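Local coordinates for protein Crov588 (Cafeteriavirus, PDB 6NYR) that is of unknown function but builds a nearly closed ring from tandem FNIP-type leucine-rich repeats, at residues F394-S406 with F416-G428. Numbering follows the deposited sequence.
Sequences FNQEIAEKVLPNS and FNQKIIENVLPNG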
loop_
_atom_site.group_PDB
_atom_site.type_symbol
_atom_site.label_atom_id
_atom_site.label_comp_id
_atom_site.label_asym_id
_atom_site.label_seq_id
_atom_site.Cartn_x
_atom_site.Cartn_y
_atom_site.Cartn_z
ATOM N N PHE A 394 -18.776 -18.875 -8.575
ATOM C CA PHE A 394 -19.924 -18.557 -9.409
ATOM C C PHE A 394 -19.669 -19.030 -10.838
ATOM O O PHE A 394 -18.659 -18.677 -11.455
ATOM C CB PHE A 394 -20.218 -17.064 -9.413
ATOM C CG PHE A 394 -21.425 -16.705 -10.229
ATOM C CD1 PHE A 394 -22.699 -16.898 -9.720
ATOM C CD2 PHE A 394 -21.291 -16.199 -11.508
ATOM C CE1 PHE A 394 -23.818 -16.578 -10.466
ATOM C CE2 PHE A 394 -22.409 -15.876 -12.263
ATOM C CZ PHE A 394 -23.671 -16.064 -11.741
ATOM N N ASN A 395 -20.595 -19.828 -11.365
ATOM C CA ASN A 395 -20.459 -20.393 -12.702
ATOM C C ASN A 395 -21.839 -20.751 -13.235
ATOM O O ASN A 395 -22.061 -21.870 -13.707
ATOM C CB ASN A 395 -19.541 -21.614 -12.660
ATOM C CG ASN A 395 -19.146 -22.093 -14.037
ATOM O OD1 ASN A 395 -19.247 -21.354 -15.017
ATOM N ND2 ASN A 395 -18.680 -23.333 -14.118
ATOM N N GLN A 396 -22.765 -19.798 -13.172
ATOM C CA GLN A 396 -24.126 -19.981 -13.646
ATOM C C GLN A 396 -24.360 -19.131 -14.888
ATOM O O GLN A 396 -23.681 -18.127 -15.119
ATOM C CB GLN A 396 -25.145 -19.597 -12.567
ATOM C CG GLN A 396 -25.033 -20.392 -11.283
ATOM C CD GLN A 396 -25.193 -21.881 -11.498
ATOM O OE1 GLN A 396 -26.039 -22.321 -12.276
ATOM N NE2 GLN A 396 -24.367 -22.666 -10.821
ATOM N N GLU A 397 -25.331 -19.552 -15.694
ATOM C CA GLU A 397 -25.666 -18.814 -16.902
ATOM C C GLU A 397 -26.249 -17.452 -16.544
ATOM O O GLU A 397 -26.996 -17.309 -15.573
ATOM C CB GLU A 397 -26.658 -19.604 -17.751
ATOM C CG GLU A 397 -26.075 -20.846 -18.396
ATOM C CD GLU A 397 -27.065 -21.531 -19.315
ATOM O OE1 GLU A 397 -28.277 -21.494 -19.016
ATOM O OE2 GLU A 397 -26.632 -22.093 -20.344
ATOM N N ILE A 398 -25.913 -16.450 -17.351
ATOM C CA ILE A 398 -26.414 -15.088 -17.190
ATOM C C ILE A 398 -27.244 -14.787 -18.428
ATOM O O ILE A 398 -26.696 -14.590 -19.519
ATOM C CB ILE A 398 -25.278 -14.072 -17.015
ATOM C CG1 ILE A 398 -24.338 -14.532 -15.898
ATOM C CG2 ILE A 398 -25.840 -12.692 -16.702
ATOM C CD1 ILE A 398 -23.203 -13.575 -15.611
ATOM N N ALA A 399 -28.561 -14.743 -18.260
ATOM C CA ALA A 399 -29.480 -14.596 -19.377
ATOM C C ALA A 399 -29.679 -13.113 -19.687
ATOM O O ALA A 399 -29.025 -12.239 -19.113
ATOM C CB ALA A 399 -30.798 -15.305 -19.071
ATOM N N GLU A 400 -30.607 -12.815 -20.592
ATOM C CA GLU A 400 -30.688 -11.488 -21.178
ATOM C C GLU A 400 -30.924 -10.371 -20.174
ATOM O O GLU A 400 -30.046 -9.530 -19.962
ATOM C CB GLU A 400 -31.803 -11.450 -22.236
ATOM C CG GLU A 400 -31.437 -12.070 -23.570
ATOM C CD GLU A 400 -32.484 -11.815 -24.636
ATOM O OE1 GLU A 400 -33.051 -10.702 -24.660
ATOM O OE2 GLU A 400 -32.743 -12.724 -25.449
ATOM N N LYS A 401 -32.102 -10.337 -19.556
ATOM C CA LYS A 401 -32.495 -9.201 -18.729
ATOM C C LYS A 401 -32.043 -9.336 -17.283
ATOM O O LYS A 401 -32.735 -8.862 -16.367
ATOM C CB LYS A 401 -34.011 -9.005 -18.796
ATOM C CG LYS A 401 -34.469 -8.047 -19.902
ATOM C CD LYS A 401 -34.302 -8.666 -21.286
ATOM C CE LYS A 401 -33.758 -7.655 -22.288
ATOM N NZ LYS A 401 -34.798 -6.788 -22.905
ATOM N N VAL A 402 -30.881 -9.936 -17.051
ATOM C CA VAL A 402 -30.402 -10.160 -15.691
ATOM C C VAL A 402 -29.562 -8.989 -15.198
ATOM O O VAL A 402 -29.812 -8.446 -14.119
ATOM C CB VAL A 402 -29.612 -11.486 -15.628
ATOM C CG1 VAL A 402 -29.077 -11.717 -14.225
ATOM C CG2 VAL A 402 -30.478 -12.641 -16.094
ATOM N N LEU A 403 -28.554 -8.588 -15.964
ATOM C CA LEU A 403 -27.682 -7.494 -15.546
ATOM C C LEU A 403 -28.375 -6.156 -15.781
ATOM O O LEU A 403 -28.949 -5.940 -16.854
ATOM C CB LEU A 403 -26.364 -7.550 -16.307
ATOM C CG LEU A 403 -25.563 -8.837 -16.088
ATOM C CD1 LEU A 403 -24.370 -8.912 -17.033
ATOM C CD2 LEU A 403 -25.104 -8.953 -14.637
ATOM N N PRO A 404 -28.361 -5.251 -14.804
ATOM C CA PRO A 404 -29.055 -3.966 -14.977
ATOM C C PRO A 404 -28.341 -3.045 -15.956
ATOM O O PRO A 404 -27.118 -3.095 -16.119
ATOM C CB PRO A 404 -29.066 -3.372 -13.562
ATOM C CG PRO A 404 -27.845 -3.960 -12.910
ATOM C CD PRO A 404 -27.691 -5.354 -13.490
ATOM N N ASN A 405 -29.131 -2.183 -16.605
ATOM C CA ASN A 405 -28.573 -1.199 -17.518
ATOM C C ASN A 405 -27.594 -0.254 -16.839
ATOM O O ASN A 405 -26.733 0.307 -17.526
ATOM C CB ASN A 405 -29.689 -0.366 -18.165
ATOM C CG ASN A 405 -30.634 -1.203 -19.012
ATOM O OD1 ASN A 405 -30.217 -2.163 -19.666
ATOM N ND2 ASN A 405 -31.912 -0.841 -19.009
ATOM N N SER A 406 -27.686 -0.076 -15.525
ATOM C CA SER A 406 -26.820 0.872 -14.844
ATOM C C SER A 406 -25.411 0.341 -14.618
ATOM O O SER A 406 -24.539 1.113 -14.204
ATOM C CB SER A 406 -27.430 1.260 -13.493
ATOM O OG SER A 406 -27.721 0.108 -12.714
ATOM N N PHE A 416 -15.941 -18.884 -13.599
ATOM C CA PHE A 416 -16.977 -18.568 -14.571
ATOM C C PHE A 416 -16.514 -18.961 -15.970
ATOM O O PHE A 416 -15.469 -18.501 -16.441
ATOM C CB PHE A 416 -17.334 -17.087 -14.542
ATOM C CG PHE A 416 -18.449 -16.735 -15.485
ATOM C CD1 PHE A 416 -19.766 -16.806 -15.070
ATOM C CD2 PHE A 416 -18.180 -16.371 -16.796
ATOM C CE1 PHE A 416 -20.796 -16.500 -15.936
ATOM C CE2 PHE A 416 -19.202 -16.066 -17.665
ATOM C CZ PHE A 416 -20.515 -16.130 -17.237
ATOM N N ASN A 417 -17.302 -19.799 -16.636
ATOM C CA ASN A 417 -16.992 -20.231 -17.993
ATOM C C ASN A 417 -18.283 -20.621 -18.709
ATOM O O ASN A 417 -18.396 -21.698 -19.297
ATOM C CB ASN A 417 -15.998 -21.393 -17.978
ATOM C CG ASN A 417 -15.502 -21.754 -19.365
ATOM O OD1 ASN A 417 -15.502 -20.922 -20.276
ATOM N ND2 ASN A 417 -15.086 -23.004 -19.538
ATOM N N GLN A 418 -19.272 -19.738 -18.675
ATOM C CA GLN A 418 -20.514 -19.931 -19.406
ATOM C C GLN A 418 -20.504 -19.055 -20.652
ATOM O O GLN A 418 -19.768 -18.068 -20.742
ATOM C CB GLN A 418 -21.732 -19.590 -18.542
ATOM C CG GLN A 418 -21.838 -20.387 -17.256
ATOM C CD GLN A 418 -21.909 -21.881 -17.495
ATOM O OE1 GLN A 418 -22.491 -22.342 -18.479
ATOM N NE2 GLN A 418 -21.302 -22.647 -16.599
ATOM N N LYS A 419 -21.338 -19.422 -21.620
ATOM C CA LYS A 419 -21.410 -18.649 -22.848
ATOM C C LYS A 419 -22.028 -17.287 -22.541
ATOM O O LYS A 419 -22.871 -17.151 -21.650
ATOM C CB LYS A 419 -22.257 -19.358 -23.899
ATOM C CG LYS A 419 -21.861 -20.784 -24.269
ATOM C CD LYS A 419 -22.693 -21.205 -25.493
ATOM C CE LYS A 419 -22.890 -22.714 -25.623
ATOM N NZ LYS A 419 -21.665 -23.490 -25.934
ATOM N N ILE A 420 -21.611 -16.273 -23.290
ATOM C CA ILE A 420 -22.160 -14.924 -23.167
ATOM C C ILE A 420 -22.656 -14.524 -24.548
ATOM O O ILE A 420 -21.858 -14.367 -25.481
ATOM C CB ILE A 420 -21.138 -13.918 -22.629
ATOM C CG1 ILE A 420 -20.605 -14.410 -21.283
ATOM C CG2 ILE A 420 -21.753 -12.537 -22.501
ATOM C CD1 ILE A 420 -19.757 -13.404 -20.550
ATOM N N ILE A 421 -23.969 -14.352 -24.685
ATOM C CA ILE A 421 -24.538 -14.031 -25.986
ATOM C C ILE A 421 -25.036 -12.592 -25.983
ATOM O O ILE A 421 -24.843 -11.860 -25.007
ATOM C CB ILE A 421 -25.678 -15.005 -26.336
ATOM C CG1 ILE A 421 -26.807 -14.909 -25.309
ATOM C CG2 ILE A 421 -25.152 -16.439 -26.370
ATOM C CD1 ILE A 421 -28.065 -15.675 -25.700
ATOM N N GLU A 422 -25.670 -12.172 -27.076
ATOM C CA GLU A 422 -26.021 -10.771 -27.230
ATOM C C GLU A 422 -27.145 -10.396 -26.266
ATOM O O GLU A 422 -27.950 -11.226 -25.835
ATOM C CB GLU A 422 -26.403 -10.459 -28.675
ATOM C CG GLU A 422 -27.593 -11.211 -29.216
ATOM C CD GLU A 422 -28.110 -10.592 -30.503
ATOM O OE1 GLU A 422 -27.317 -9.932 -31.211
ATOM O OE2 GLU A 422 -29.313 -10.748 -30.796
ATOM N N ASN A 423 -27.189 -9.109 -25.938
ATOM C CA ASN A 423 -28.130 -8.553 -24.966
ATOM C C ASN A 423 -28.057 -9.224 -23.596
ATOM O O ASN A 423 -29.058 -9.303 -22.877
ATOM C CB ASN A 423 -29.570 -8.619 -25.490
ATOM C CG ASN A 423 -29.830 -7.638 -26.612
ATOM O OD1 ASN A 423 -29.748 -7.982 -27.791
ATOM N ND2 ASN A 423 -30.138 -6.403 -26.249
ATOM N N VAL A 424 -26.879 -9.691 -23.212
ATOM C CA VAL A 424 -26.605 -10.043 -21.827
ATOM C C VAL A 424 -25.886 -8.897 -21.124
ATOM O O VAL A 424 -26.304 -8.439 -20.061
ATOM C CB VAL A 424 -25.795 -11.355 -21.726
ATOM C CG1 VAL A 424 -25.565 -11.706 -20.250
ATOM C CG2 VAL A 424 -26.515 -12.483 -22.430
ATOM N N LEU A 425 -24.795 -8.422 -21.724
ATOM C CA LEU A 425 -24.010 -7.336 -21.150
ATOM C C LEU A 425 -24.681 -6.005 -21.465
ATOM O O LEU A 425 -24.972 -5.726 -22.634
ATOM C CB LEU A 425 -22.594 -7.365 -21.705
ATOM C CG LEU A 425 -21.848 -8.680 -21.479
ATOM C CD1 LEU A 425 -20.567 -8.709 -22.305
ATOM C CD2 LEU A 425 -21.550 -8.902 -20.008
ATOM N N PRO A 426 -24.921 -5.160 -20.465
ATOM C CA PRO A 426 -25.688 -3.933 -20.711
ATOM C C PRO A 426 -24.887 -2.890 -21.472
ATOM O O PRO A 426 -23.683 -2.730 -21.263
ATOM C CB PRO A 426 -26.035 -3.439 -19.301
ATOM C CG PRO A 426 -24.908 -3.960 -18.451
ATOM C CD PRO A 426 -24.531 -5.301 -19.046
ATOM N N ASN A 427 -25.571 -2.196 -22.382
ATOM C CA ASN A 427 -25.023 -0.972 -22.950
ATOM C C ASN A 427 -24.783 0.021 -21.823
ATOM O O ASN A 427 -25.700 0.341 -21.059
ATOM C CB ASN A 427 -25.973 -0.383 -23.987
ATOM C CG ASN A 427 -26.009 -1.193 -25.264
ATOM O OD1 ASN A 427 -24.969 -1.489 -25.858
ATOM N ND2 ASN A 427 -27.211 -1.554 -25.700
ATOM N N GLY A 428 -23.545 0.490 -21.704
ATOM C CA GLY A 428 -23.109 1.288 -20.574
ATOM C C GLY A 428 -21.984 0.668 -19.777
ATOM O O GLY A 428 -21.303 1.381 -19.026
#
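N395 OD1 accepts two hydrogen bonds from the next coil, from N417 N at 3.0 Å and from Q418 NE2 at 2.9 Å. The donors approach opposite faces of the amide plane, so together they fix how that group is turned. A short polar side chain suits this place: with CG anti to its backbone N (chi1 -169°), N395 carries OD1 across to the neighbouring backbone, while Q418, longer and bent at chi2, folds its amide back to meet it. Inward of this polar edge, the rings of F394 and F416 run alongside each other in the same direction, CD2 to CD1 3.9 Å. Successive coils of a leucine-rich-repeat solenoid stack in this manner, with F394 over F416 and L403 over L425 as equivalent residues; these loops, which run between strands 387-389, 409-411 and 431-433, form the outer side of the ring. Branched I398 fits between F416 and V424, CD1 resting 3.8 Å from F416 CE1 and CG2 3.7 Å from V424 CG1. L403 CD1 reaches L425 CD2 at 4.1 Å, and the puckered ring of P426 packs with CD against L403 CB and CG against P404 O. Further out, N373 OD1 receives N395 N and Q396 NE2, and N417 OD1 receives N439 N and Q440 NE2.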